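Local coordinates for chitin oligosaccahride binding protein NagB1 (Paenibacillus sp. FPU-7, PDB 7EHP) that binds short chitin oligosaccharides such as N,N'-diacetylchitobiose and probably delivers them, as an extracellular solute-binding protein, to an uptake system, at residues V3-T8 and V37-V42; E22-R27 and E310-R315; A54-G59 and A79-E84; L92-K97 and P324-S329. All coordinates share one frame; numbering follows the deposited sequence.

Contact 1: residues V3-T8 and V37-V42; sequences VSLRHT and VELEGV
L5 packs beside L39 on one face of two parallel strands, while R6 lies alongside E40 on the other. Strands 3-7 and 37-41 are in register from V3 opposite V37 to H7 opposite G41, held by a ladder of backbone hydrogen bonds. The face of L5 and H7 is tight: L39 CD2 sits 3.7 Å from L5 CB, and G41 CA makes a CH-pi contact over one face of the H7 ring, offset toward the rim, 3.5 Å from its centroid. L18 and L21 of helix 15-31 touch H7, and Q9 N is bonded to its ND1. The other face is more polar, and its loose part is E38, exposed and with its carboxylate led away from strand 3-7. R6, with CG anti to its backbone N and the chain bent at chi2 (81°) and chi3, lies beside E40, whose OE2 takes R6 NE at 2.9 Å and R6 NH2 at 2.7 Å. Both nitrogens come from the same face of the carboxylate, whose plane stands 63° from the guanidinium. NH2 also pairs with E55, and NH1 with N47. An alanine in place of R6 would probably leave the E40 and E55 carboxylates without their shared cation and open a gap beside V42 CG2. With helix 15-31 between the strands, this is a right-handed beta-alpha-beta crossover of the periplasmic-binding-protein fold, its T8 end close to the bound sugar.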
loop_
_atom_site.group_PDB
_atom_site.type_symbol
_atom_site.label_atom_id
_atom_site.label_comp_id
_atom_site.label_asym_id
_atom_site.label_seq_id
_atom_site.Cartn_x
_atom_site.Cartn_y
_atom_site.Cartn_z
ATOM N N VAL A 3 -9.140 25.852 4.782
ATOM C CA VAL A 3 -8.054 24.956 5.187
ATOM C C VAL A 3 -8.210 23.678 4.368
ATOM O O VAL A 3 -9.173 22.922 4.560
ATOM C CB VAL A 3 -8.067 24.655 6.689
ATOM C CG1 VAL A 3 -7.211 23.429 6.981
ATOM C CG2 VAL A 3 -7.548 25.857 7.482
ATOM N N SER A 4 -7.270 23.432 3.456
ATOM C CA SER A 4 -7.394 22.340 2.500
ATOM C C SER A 4 -6.944 21.021 3.113
ATOM O O SER A 4 -5.927 20.952 3.814
ATOM C CB SER A 4 -6.574 22.643 1.246
ATOM O OG SER A 4 -5.313 23.183 1.597
ATOM N N LEU A 5 -7.713 19.970 2.842
ATOM C CA LEU A 5 -7.436 18.629 3.348
ATOM C C LEU A 5 -7.446 17.704 2.138
ATOM O O LEU A 5 -8.517 17.315 1.669
ATOM C CB LEU A 5 -8.461 18.188 4.392
ATOM C CG LEU A 5 -8.010 17.067 5.347
ATOM C CD1 LEU A 5 -8.973 16.885 6.527
ATOM C CD2 LEU A 5 -7.791 15.743 4.650
ATOM N N ARG A 6 -6.261 17.340 1.652
ATOM C CA ARG A 6 -6.138 16.483 0.474
ATOM C C ARG A 6 -6.147 15.014 0.893
ATOM O O ARG A 6 -5.336 14.588 1.725
ATOM C CB ARG A 6 -4.857 16.813 -0.289
ATOM C CG ARG A 6 -4.449 15.745 -1.308
ATOM C CD ARG A 6 -5.217 15.878 -2.606
ATOM N NE ARG A 6 -5.222 17.245 -3.133
ATOM C CZ ARG A 6 -4.188 17.860 -3.705
ATOM N NH1 ARG A 6 -3.013 17.249 -3.862
ATOM N NH2 ARG A 6 -4.334 19.102 -4.135
ATOM N N HIS A 7 -7.055 14.239 0.316
ATOM C CA HIS A 7 -7.165 12.822 0.624
ATOM C C HIS A 7 -7.362 12.053 -0.676
ATOM O O HIS A 7 -7.670 12.626 -1.728
ATOM C CB HIS A 7 -8.342 12.559 1.562
ATOM C CG HIS A 7 -9.661 12.827 0.914
ATOM N ND1 HIS A 7 -10.323 11.877 0.168
ATOM C CD2 HIS A 7 -10.401 13.957 0.826
ATOM C CE1 HIS A 7 -11.433 12.398 -0.321
ATOM N NE2 HIS A 7 -11.506 13.658 0.067
ATOM N N THR A 8 -7.233 10.730 -0.596
ATOM C CA THR A 8 -7.385 9.886 -1.774
ATOM C C THR A 8 -8.594 8.969 -1.685
ATOM O O THR A 8 -8.686 8.003 -2.458
ATOM C CB THR A 8 -6.119 9.056 -2.002
ATOM O OG1 THR A 8 -5.919 8.183 -0.889
ATOM C CG2 THR A 8 -4.905 9.967 -2.133
ATOM N N VAL A 37 -13.270 23.734 6.612
ATOM C CA VAL A 37 -12.395 22.681 6.090
ATOM C C VAL A 37 -12.897 22.278 4.715
ATOM O O VAL A 37 -14.096 22.053 4.518
ATOM C CB VAL A 37 -12.329 21.466 7.029
ATOM C CG1 VAL A 37 -11.553 20.307 6.357
ATOM C CG2 VAL A 37 -11.680 21.868 8.365
ATOM N N GLU A 38 -11.983 22.182 3.765
ATOM C CA GLU A 38 -12.324 22.009 2.358
ATOM C C GLU A 38 -11.636 20.703 1.933
ATOM O O GLU A 38 -10.439 20.668 1.641
ATOM C CB GLU A 38 -11.882 23.320 1.618
ATOM C CG GLU A 38 -11.693 23.440 0.105
ATOM C CD GLU A 38 -12.982 23.400 -0.720
ATOM O OE1 GLU A 38 -12.892 22.997 -1.903
ATOM O OE2 GLU A 38 -14.068 23.755 -0.204
ATOM N N LEU A 39 -12.389 19.608 1.988
ATOM C CA LEU A 39 -11.886 18.310 1.563
ATOM C C LEU A 39 -11.735 18.287 0.050
ATOM O O LEU A 39 -12.608 18.771 -0.675
ATOM C CB LEU A 39 -12.844 17.206 1.998
ATOM C CG LEU A 39 -12.897 16.802 3.466
ATOM C CD1 LEU A 39 -14.018 15.809 3.650
ATOM C CD2 LEU A 39 -11.576 16.180 3.899
ATOM N N GLU A 40 -10.623 17.724 -0.429
ATOM C CA GLU A 40 -10.389 17.543 -1.856
ATOM C C GLU A 40 -9.865 16.128 -2.058
ATOM O O GLU A 40 -8.774 15.794 -1.585
ATOM C CB GLU A 40 -9.405 18.579 -2.422
ATOM C CG GLU A 40 -9.072 18.326 -3.916
ATOM C CD GLU A 40 -7.954 19.194 -4.460
ATOM O OE1 GLU A 40 -8.067 19.620 -5.627
ATOM O OE2 GLU A 40 -6.954 19.453 -3.739
ATOM N N GLY A 41 -10.646 15.295 -2.745
ATOM C CA GLY A 41 -10.233 13.936 -3.034
ATOM C C GLY A 41 -9.585 13.841 -4.402
ATOM O O GLY A 41 -10.137 14.315 -5.398
ATOM N N VAL A 42 -8.405 13.245 -4.442
ATOM C CA VAL A 42 -7.664 13.038 -5.676
ATOM C C VAL A 42 -7.262 11.573 -5.715
ATOM O O VAL A 42 -6.772 11.036 -4.713
ATOM C CB VAL A 42 -6.433 13.965 -5.756
ATOM C CG1 VAL A 42 -5.585 13.656 -6.987
ATOM C CG2 VAL A 42 -6.867 15.439 -5.753
#

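Contact 2: residues E22-R27 and E310-R315; sequences EDIAQR and EEMQKR
Segments 22-27 and 310-315, both helical, run nearly antiparallel, at 164°, with their axes 12.8 Å apart, and I24 and M312, the pair nearest in backbone, have CA atoms 9.0 Å from each other. In this solute-binding fold the contact joins helix 15-31 of the first beta-alpha-beta unit to helix 310-320, far along the chain. M312 occupies the middle: its CG lies 4.3 Å from I24 CD1, and F303 and I306 of helix 294-307 also touch I24. On one side, R27 and E311 meet tip to tip in a two-pronged salt bridge, NH1 to OE1 and NH2 to OE2, both on the syn side of the carboxylate. M312 CE rests over one face of the same guanidinium, 3.3 Å from R27 NH2. An alanine at R27 would probably leave E311 without its cationic mate and M312 CE without the flat group beneath it. Towards the other ends of the segments R315 crosses D23 at about a right angle. K19 pairs with D23 OD1 and E319 with R315 NE. D23 OD2 receives both R315 NH1 and R315 NH2, each at 2.8 Å, NH1 at its anti lone pair and NH2 from above the carboxylate plane.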
loop_
_atom_site.group_PDB
_atom_site.type_symbol
_atom_site.label_atom_id
_atom_site.label_comp_id
_atom_site.label_asym_id
_atom_site.label_seq_id
_atom_site.Cartn_x
_atom_site.Cartn_y
_atom_site.Cartn_z
ATOM N N GLU A 22 -15.177 13.294 6.711
ATOM C CA GLU A 22 -16.159 14.369 6.848
ATOM C C GLU A 22 -16.555 14.585 8.306
ATOM O O GLU A 22 -16.807 15.728 8.722
ATOM C CB GLU A 22 -17.396 14.063 6.001
ATOM C CG GLU A 22 -17.119 14.093 4.497
ATOM C CD GLU A 22 -18.211 13.453 3.671
ATOM O OE1 GLU A 22 -19.254 13.064 4.255
ATOM O OE2 GLU A 22 -18.032 13.347 2.428
ATOM N N ASP A 23 -16.663 13.502 9.087
ATOM C CA ASP A 23 -16.916 13.657 10.520
ATOM C C ASP A 23 -15.768 14.398 11.186
ATOM O O ASP A 23 -15.984 15.331 11.975
ATOM C CB ASP A 23 -17.124 12.295 11.190
ATOM C CG ASP A 23 -18.433 11.642 10.794
ATOM O OD1 ASP A 23 -19.209 12.277 10.057
ATOM O OD2 ASP A 23 -18.690 10.490 11.219
ATOM N N ILE A 24 -14.530 13.996 10.871
ATOM C CA ILE A 24 -13.363 14.685 11.415
ATOM C C ILE A 24 -13.391 16.165 11.024
ATOM O O ILE A 24 -13.093 17.045 11.844
ATOM C CB ILE A 24 -12.062 13.975 10.966
ATOM C CG1 ILE A 24 -11.941 12.596 11.638
ATOM C CG2 ILE A 24 -10.840 14.833 11.305
ATOM C CD1 ILE A 24 -10.803 11.693 11.095
ATOM N N ALA A 25 -13.817 16.468 9.794
ATOM C CA ALA A 25 -13.809 17.850 9.327
ATOM C C ALA A 25 -14.808 18.727 10.105
ATOM O O ALA A 25 -14.411 19.771 10.631
ATOM C CB ALA A 25 -14.063 17.878 7.814
ATOM N N GLN A 26 -16.112 18.342 10.212
ATOM C CA GLN A 26 -16.955 19.034 11.212
ATOM C C GLN A 26 -16.358 19.139 12.599
ATOM O O GLN A 26 -16.518 20.199 13.215
ATOM C CB GLN A 26 -18.368 18.506 11.426
ATOM C CG GLN A 26 -18.654 16.979 11.582
ATOM C CD GLN A 26 -19.995 16.936 12.305
ATOM O OE1 GLN A 26 -20.233 17.928 13.131
ATOM N NE2 GLN A 26 -20.982 16.040 11.950
ATOM N N ARG A 27 -15.733 18.090 13.146
ATOM C CA ARG A 27 -15.289 18.242 14.530
ATOM C C ARG A 27 -14.191 19.285 14.618
ATOM O O ARG A 27 -14.145 20.063 15.577
ATOM C CB ARG A 27 -14.861 16.893 15.046
ATOM C CG ARG A 27 -16.004 16.013 15.438
ATOM C CD ARG A 27 -15.451 14.927 16.310
ATOM N NE ARG A 27 -16.103 13.657 16.077
ATOM C CZ ARG A 27 -15.838 12.557 16.775
ATOM N NH1 ARG A 27 -14.919 12.586 17.747
ATOM N NH2 ARG A 27 -16.492 11.429 16.496
ATOM N N GLU A 310 -7.829 6.647 19.574
ATOM C CA GLU A 310 -8.296 5.276 19.613
ATOM C C GLU A 310 -9.704 5.161 19.053
ATOM O O GLU A 310 -10.036 4.140 18.426
ATOM C CB GLU A 310 -8.167 4.722 21.035
ATOM C CG GLU A 310 -8.789 3.355 21.227
ATOM C CD GLU A 310 -8.191 2.592 22.394
ATOM O OE1 GLU A 310 -7.103 2.990 22.874
ATOM O OE2 GLU A 310 -8.814 1.594 22.817
ATOM N N GLU A 311 -10.514 6.217 19.203
ATOM C CA GLU A 311 -11.859 6.212 18.632
ATOM C C GLU A 311 -11.811 6.044 17.113
ATOM O O GLU A 311 -12.519 5.211 16.541
ATOM C CB GLU A 311 -12.603 7.502 18.993
ATOM C CG GLU A 311 -13.857 7.708 18.137
ATOM C CD GLU A 311 -14.485 9.086 18.269
ATOM O OE1 GLU A 311 -13.872 9.986 18.884
ATOM O OE2 GLU A 311 -15.595 9.271 17.740
ATOM N N MET A 312 -10.987 6.837 16.437
ATOM C CA MET A 312 -11.036 6.762 14.987
ATOM C C MET A 312 -10.285 5.533 14.474
ATOM O O MET A 312 -10.714 4.906 13.501
ATOM C CB MET A 312 -10.489 8.049 14.380
ATOM C CG MET A 312 -11.405 9.258 14.568
ATOM S SD MET A 312 -13.001 9.026 13.771
ATOM C CE MET A 312 -14.044 10.266 14.563
ATOM N N GLN A 313 -9.178 5.167 15.134
ATOM C CA GLN A 313 -8.457 3.945 14.788
ATOM C C GLN A 313 -9.358 2.721 14.896
ATOM O O GLN A 313 -9.356 1.854 14.008
ATOM C CB GLN A 313 -7.237 3.787 15.694
ATOM C CG GLN A 313 -6.138 4.776 15.409
ATOM C CD GLN A 313 -5.298 4.382 14.204
ATOM O OE1 GLN A 313 -4.431 3.505 14.297
ATOM N NE2 GLN A 313 -5.546 5.028 13.069
ATOM N N LYS A 314 -10.130 2.622 15.983
ATOM C CA LYS A 314 -11.056 1.494 16.118
ATOM C C LYS A 314 -12.165 1.557 15.080
ATOM O O LYS A 314 -12.561 0.523 14.519
ATOM C CB LYS A 314 -11.672 1.465 17.517
ATOM C CG LYS A 314 -10.810 0.834 18.592
ATOM C CD LYS A 314 -11.496 0.950 19.954
ATOM C CE LYS A 314 -10.952 -0.053 20.947
ATOM N NZ LYS A 314 -11.296 0.349 22.337
ATOM N N ARG A 315 -12.686 2.761 14.819
ATOM C CA ARG A 315 -13.788 2.913 13.875
ATOM C C ARG A 315 -13.405 2.382 12.493
ATOM O O ARG A 315 -14.143 1.591 11.885
ATOM C CB ARG A 315 -14.203 4.384 13.810
ATOM C CG ARG A 315 -15.220 4.689 12.719
ATOM C CD ARG A 315 -15.864 6.056 12.906
ATOM N NE ARG A 315 -16.658 6.444 11.732
ATOM C CZ ARG A 315 -17.201 7.646 11.557
ATOM N NH1 ARG A 315 -17.049 8.581 12.495
ATOM N NH2 ARG A 315 -17.901 7.915 10.457
#

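Contact 3: residues A54-G59 and A79-E84; sequences AEMAAG and AGRLLE
R81 reaches from the loop 79-84 to the C-terminal turn of helix 44-58, and its polar contacts there are all with backbone carbonyls. R81 NE bonds to M56 O at 2.8 Å, in the carbonyl plane but bent, at 133°, and the oxygen stands 29° out of the guanidinium plane. R81 NH2 adds two weak bonds, one to the same M56 O and one to A57 O. The bend at chi2 (-57°) turns CD back from the direct line of the chain.

A second kind of contact is made over the flat group. G59 CA lies 3.6 Å above the guanidinium plane, over its centre. G59, with positive phi, is the C-prime residue of the Schellman motif that closes the helix, so the arginine packs on the very residue where the chain leaves helical geometry.

The apolar contacts lie nearer the protein interior. M56 and R81 slide past each other in opposite directions, bringing M56 SD to 3.5 Å from R81 CB. Beyond the sulfur, M56 CE touches L82 CD2 at 3.7 Å, the two side chains crossing at about a right angle. F65 of strand 64-68 and Y76 of helix 71-78 touch both.

The chemistry implies a positive charge set against the partly negative C-terminal end of a helix, where it would probably interact favourably with the helix dipole while binding carbonyls of the last turn.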
loop_
_atom_site.group_PDB
_atom_site.type_symbol
_atom_site.label_atom_id
_atom_site.label_comp_id
_atom_site.label_asym_id
_atom_site.label_seq_id
_atom_site.Cartn_x
_atom_site.Cartn_y
_atom_site.Cartn_z
ATOM N N ALA A 54 4.077 17.976 -7.844
ATOM C CA ALA A 54 4.092 19.270 -8.515
ATOM C C ALA A 54 3.865 20.401 -7.518
ATOM O O ALA A 54 4.621 21.380 -7.493
ATOM C CB ALA A 54 3.036 19.305 -9.620
ATOM N N GLU A 55 2.827 20.274 -6.680
ATOM C CA GLU A 55 2.551 21.295 -5.668
ATOM C C GLU A 55 3.726 21.469 -4.718
ATOM O O GLU A 55 4.035 22.590 -4.302
ATOM C CB GLU A 55 1.280 20.933 -4.897
ATOM C CG GLU A 55 0.063 20.831 -5.798
ATOM C CD GLU A 55 -1.112 20.131 -5.150
ATOM O OE1 GLU A 55 -2.252 20.529 -5.456
ATOM O OE2 GLU A 55 -0.907 19.182 -4.355
ATOM N N MET A 56 4.397 20.380 -4.363
ATOM C CA MET A 56 5.559 20.498 -3.491
ATOM C C MET A 56 6.674 21.283 -4.170
ATOM O O MET A 56 7.329 22.117 -3.536
ATOM C CB MET A 56 6.053 19.112 -3.074
ATOM C CG MET A 56 5.199 18.444 -2.006
ATOM S SD MET A 56 5.179 19.352 -0.433
ATOM C CE MET A 56 4.096 18.309 0.539
ATOM N N ALA A 57 6.898 21.044 -5.461
ATOM C CA ALA A 57 7.982 21.744 -6.143
ATOM C C ALA A 57 7.704 23.237 -6.233
ATOM O O ALA A 57 8.623 24.054 -6.101
ATOM C CB ALA A 57 8.195 21.159 -7.534
ATOM N N ALA A 58 6.447 23.608 -6.483
ATOM C CA ALA A 58 6.044 25.006 -6.573
ATOM C C ALA A 58 5.888 25.658 -5.208
ATOM O O ALA A 58 5.783 26.890 -5.134
ATOM C CB ALA A 58 4.733 25.124 -7.354
ATOM N N GLY A 59 5.861 24.866 -4.138
ATOM C CA GLY A 59 5.735 25.385 -2.794
ATOM C C GLY A 59 4.331 25.704 -2.335
ATOM O O GLY A 59 4.175 26.442 -1.359
ATOM N N ALA A 79 13.439 19.656 1.102
ATOM C CA ALA A 79 13.009 20.871 0.454
ATOM C C ALA A 79 12.297 21.807 1.405
ATOM O O ALA A 79 11.814 22.834 0.947
ATOM C CB ALA A 79 12.091 20.509 -0.703
ATOM N N GLY A 80 12.201 21.476 2.695
ATOM C CA GLY A 80 11.615 22.395 3.667
ATOM C C GLY A 80 10.109 22.537 3.613
ATOM O O GLY A 80 9.575 23.550 4.071
ATOM N N ARG A 81 9.400 21.541 3.083
ATOM C CA ARG A 81 7.972 21.679 2.818
ATOM C C ARG A 81 7.084 21.165 3.941
ATOM O O ARG A 81 5.882 21.458 3.936
ATOM C CB ARG A 81 7.596 20.938 1.529
ATOM C CG ARG A 81 8.378 21.370 0.312
ATOM C CD ARG A 81 8.248 22.865 0.057
ATOM N NE ARG A 81 8.613 23.181 -1.319
ATOM C CZ ARG A 81 9.027 24.371 -1.742
ATOM N NH1 ARG A 81 9.139 25.385 -0.889
ATOM N NH2 ARG A 81 9.335 24.544 -3.023
ATOM N N LEU A 82 7.623 20.401 4.883
ATOM C CA LEU A 82 6.803 19.633 5.808
ATOM C C LEU A 82 6.963 20.177 7.210
ATOM O O LEU A 82 8.090 20.349 7.686
ATOM C CB LEU A 82 7.176 18.151 5.818
ATOM C CG LEU A 82 7.040 17.299 4.553
ATOM C CD1 LEU A 82 7.237 15.845 4.941
ATOM C CD2 LEU A 82 5.717 17.481 3.811
ATOM N N LEU A 83 5.835 20.391 7.879
ATOM C CA LEU A 83 5.841 20.789 9.280
ATOM C C LEU A 83 6.415 19.680 10.154
ATOM O O LEU A 83 6.011 18.519 10.040
ATOM C CB LEU A 83 4.418 21.106 9.713
ATOM C CG LEU A 83 4.213 21.726 11.084
ATOM C CD1 LEU A 83 4.902 23.102 11.145
ATOM C CD2 LEU A 83 2.706 21.803 11.322
ATOM N N GLU A 84 7.359 20.033 11.024
ATOM C CA GLU A 84 7.895 19.081 11.991
ATOM C C GLU A 84 6.915 18.916 13.145
ATOM O O GLU A 84 6.384 19.900 13.664
ATOM C CB GLU A 84 9.257 19.546 12.501
ATOM C CG GLU A 84 10.186 18.418 12.917
ATOM C CD GLU A 84 9.874 17.909 14.302
ATOM O OE1 GLU A 84 9.358 18.708 15.117
ATOM O OE2 GLU A 84 10.149 16.722 14.590
#

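Contact 4: residues L92-K97 and P324-S329; sequences LGLKDK and PAMKLS
K97 and K327 meet through a backbone bond, and the amine of K97 returns to the carbonyl of K327. This is a surface contact, in which the loop after helix 86-92 meets the loop after strand 323-324. The central bond is K327 N to K97 O, 2.9 Å long and nearly straight at 164°. The second runs the other way: K97 NZ donates to K327 O at 3.2 Å. To get there the lysine sets CG anti to its own backbone N (chi1 -179°) and then bends at chi3 and chi4, with its CG 3.7 Å from the same K327 O. A third bond, from K327 NZ to D96 O, is weak at 3.1 Å; the carboxylate of D96 stays well away from that amine.

Beside these bonds lies M326. Its CB approaches K97 O to 3.2 Å, and its side chain crosses that of K97 at about a right angle. Bent at chi3 (77°), the methionine places CE 4.0 Å from L94 CD2 and 4.1 Å from K97 CD, so the methyl rests against both the leucine and the aliphatic part of the lysine.

Further out, the backbone bond from K97 N to L94 O closes the turn that presents both L94 and K97. I304 and L89 touch L94, while F98 and Y308 touch M326. In helix 310-320, Q313 OE1 takes M326 N, and E310 OE2 takes S329 N.

Both amines thus end on carbonyls of the opposite loop, which probably helps the two lysines to lie close, with a long, weak ion pair to E310 probably easing the charge of K97.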
loop_
_atom_site.group_PDB
_atom_site.type_symbol
_atom_site.label_atom_id
_atom_site.label_comp_id
_atom_site.label_asym_id
_atom_site.label_seq_id
_atom_site.Cartn_x
_atom_site.Cartn_y
_atom_site.Cartn_z
ATOM N N LEU A 92 0.089 16.668 22.789
ATOM C CA LEU A 92 -1.070 15.787 22.760
ATOM C C LEU A 92 -0.822 14.443 23.420
ATOM O O LEU A 92 -1.760 13.640 23.524
ATOM C CB LEU A 92 -1.532 15.557 21.314
ATOM C CG LEU A 92 -1.965 16.775 20.499
ATOM C CD1 LEU A 92 -2.317 16.349 19.057
ATOM C CD2 LEU A 92 -3.140 17.472 21.195
ATOM N N GLY A 93 0.409 14.176 23.853
ATOM C CA GLY A 93 0.723 12.917 24.503
ATOM C C GLY A 93 0.634 11.715 23.595
ATOM O O GLY A 93 0.287 10.617 24.050
ATOM N N LEU A 94 0.944 11.889 22.313
ATOM C CA LEU A 94 0.682 10.840 21.339
ATOM C C LEU A 94 1.929 10.090 20.902
ATOM O O LEU A 94 1.805 8.962 20.415
ATOM C CB LEU A 94 -0.004 11.433 20.098
ATOM C CG LEU A 94 -1.486 11.756 20.298
ATOM C CD1 LEU A 94 -2.100 12.373 19.033
ATOM C CD2 LEU A 94 -2.246 10.508 20.736
ATOM N N LYS A 95 3.115 10.678 21.079
ATOM C CA LYS A 95 4.299 10.215 20.358
ATOM C C LYS A 95 4.534 8.726 20.581
ATOM O O LYS A 95 4.795 7.969 19.641
ATOM C CB LYS A 95 5.526 11.007 20.799
ATOM C CG LYS A 95 6.806 10.484 20.191
ATOM C CD LYS A 95 7.964 11.405 20.471
ATOM C CE LYS A 95 9.277 10.635 20.383
ATOM N NZ LYS A 95 10.445 11.561 20.280
ATOM N N ASP A 96 4.420 8.288 21.816
ATOM C CA ASP A 96 4.700 6.907 22.170
ATOM C C ASP A 96 3.455 6.017 22.126
ATOM O O ASP A 96 3.494 4.894 22.612
ATOM C CB ASP A 96 5.448 6.900 23.513
ATOM C CG ASP A 96 4.679 7.603 24.619
ATOM O OD1 ASP A 96 3.553 8.097 24.337
ATOM O OD2 ASP A 96 5.228 7.733 25.741
ATOM N N LYS A 97 2.386 6.474 21.489
ATOM C CA LYS A 97 1.300 5.597 21.116
ATOM C C LYS A 97 1.423 5.155 19.648
ATOM O O LYS A 97 0.587 4.386 19.158
ATOM C CB LYS A 97 -0.060 6.280 21.425
ATOM C CG LYS A 97 -1.361 5.504 21.123
ATOM C CD LYS A 97 -2.632 6.236 21.640
ATOM C CE LYS A 97 -3.058 5.857 23.074
ATOM N NZ LYS A 97 -3.750 4.524 23.136
ATOM N N PRO A 324 -4.742 -0.892 12.585
ATOM C CA PRO A 324 -4.347 0.341 13.263
ATOM C C PRO A 324 -2.861 0.608 13.132
ATOM O O PRO A 324 -2.037 -0.310 13.166
ATOM C CB PRO A 324 -4.725 0.069 14.723
ATOM C CG PRO A 324 -4.636 -1.415 14.849
ATOM C CD PRO A 324 -5.210 -1.911 13.541
ATOM N N ALA A 325 -2.523 1.885 13.010
ATOM C CA ALA A 325 -1.137 2.301 13.109
ATOM C C ALA A 325 -0.717 2.619 14.541
ATOM O O ALA A 325 0.489 2.694 14.804
ATOM C CB ALA A 325 -0.875 3.517 12.212
ATOM N N MET A 326 -1.661 2.793 15.471
ATOM C CA MET A 326 -1.337 3.122 16.860
ATOM C C MET A 326 -1.615 1.949 17.799
ATOM O O MET A 326 -2.235 0.947 17.428
ATOM C CB MET A 326 -2.096 4.383 17.330
ATOM C CG MET A 326 -2.216 5.497 16.281
ATOM S SD MET A 326 -3.343 6.863 16.679
ATOM C CE MET A 326 -2.381 7.807 17.832
ATOM N N LYS A 327 -1.120 2.075 19.027
ATOM C CA LYS A 327 -1.370 1.070 20.057
ATOM C C LYS A 327 -2.800 1.203 20.574
ATOM O O LYS A 327 -3.230 2.299 20.941
ATOM C CB LYS A 327 -0.373 1.215 21.210
ATOM C CG LYS A 327 1.097 1.219 20.789
ATOM C CD LYS A 327 1.978 0.465 21.799
ATOM C CE LYS A 327 3.481 0.576 21.490
ATOM N NZ LYS A 327 4.059 1.916 21.827
ATOM N N LEU A 328 -3.532 0.085 20.605
ATOM C CA LEU A 328 -4.941 0.057 20.979
ATOM C C LEU A 328 -5.158 -0.688 22.295
ATOM O O LEU A 328 -4.376 -1.568 22.669
ATOM C CB LEU A 328 -5.791 -0.604 19.889
ATOM C CG LEU A 328 -6.393 0.306 18.818
ATOM C CD1 LEU A 328 -5.324 1.113 18.122
ATOM C CD2 LEU A 328 -7.134 -0.527 17.810
ATOM N N SER A 329 -6.253 -0.330 22.982
ATOM C CA SER A 329 -6.598 -0.948 24.263
ATOM C C SER A 329 -7.377 -2.242 24.067
ATOM O O SER A 329 -7.107 -3.240 24.749
ATOM C CB SER A 329 -7.421 0.018 25.128
ATOM O OG SER A 329 -6.663 1.124 25.604
#

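How the contacts relate
Contacts 1 and 2 share helix 15-31, whose E22 and A25 pack on L39 and V37 of the strand pair, with centres 15 Å apart. Contact 3 lies about 17 Å from contact 1, centre to centre, and touches it through helix 44-58. Contact 4, also about 15 Å from contact 2, meets it at helix 310-320. Contacts 3 and 4 do not touch. Along the chain contact 1 closes before contacts 3 and 4 open; contacts 2 and 4 each join an early segment to a late one and cross along the chain, and contact 2 also crosses contact 1. Contact 1 alone comes close to the sugar; the others are joined to it directly or through contact 2.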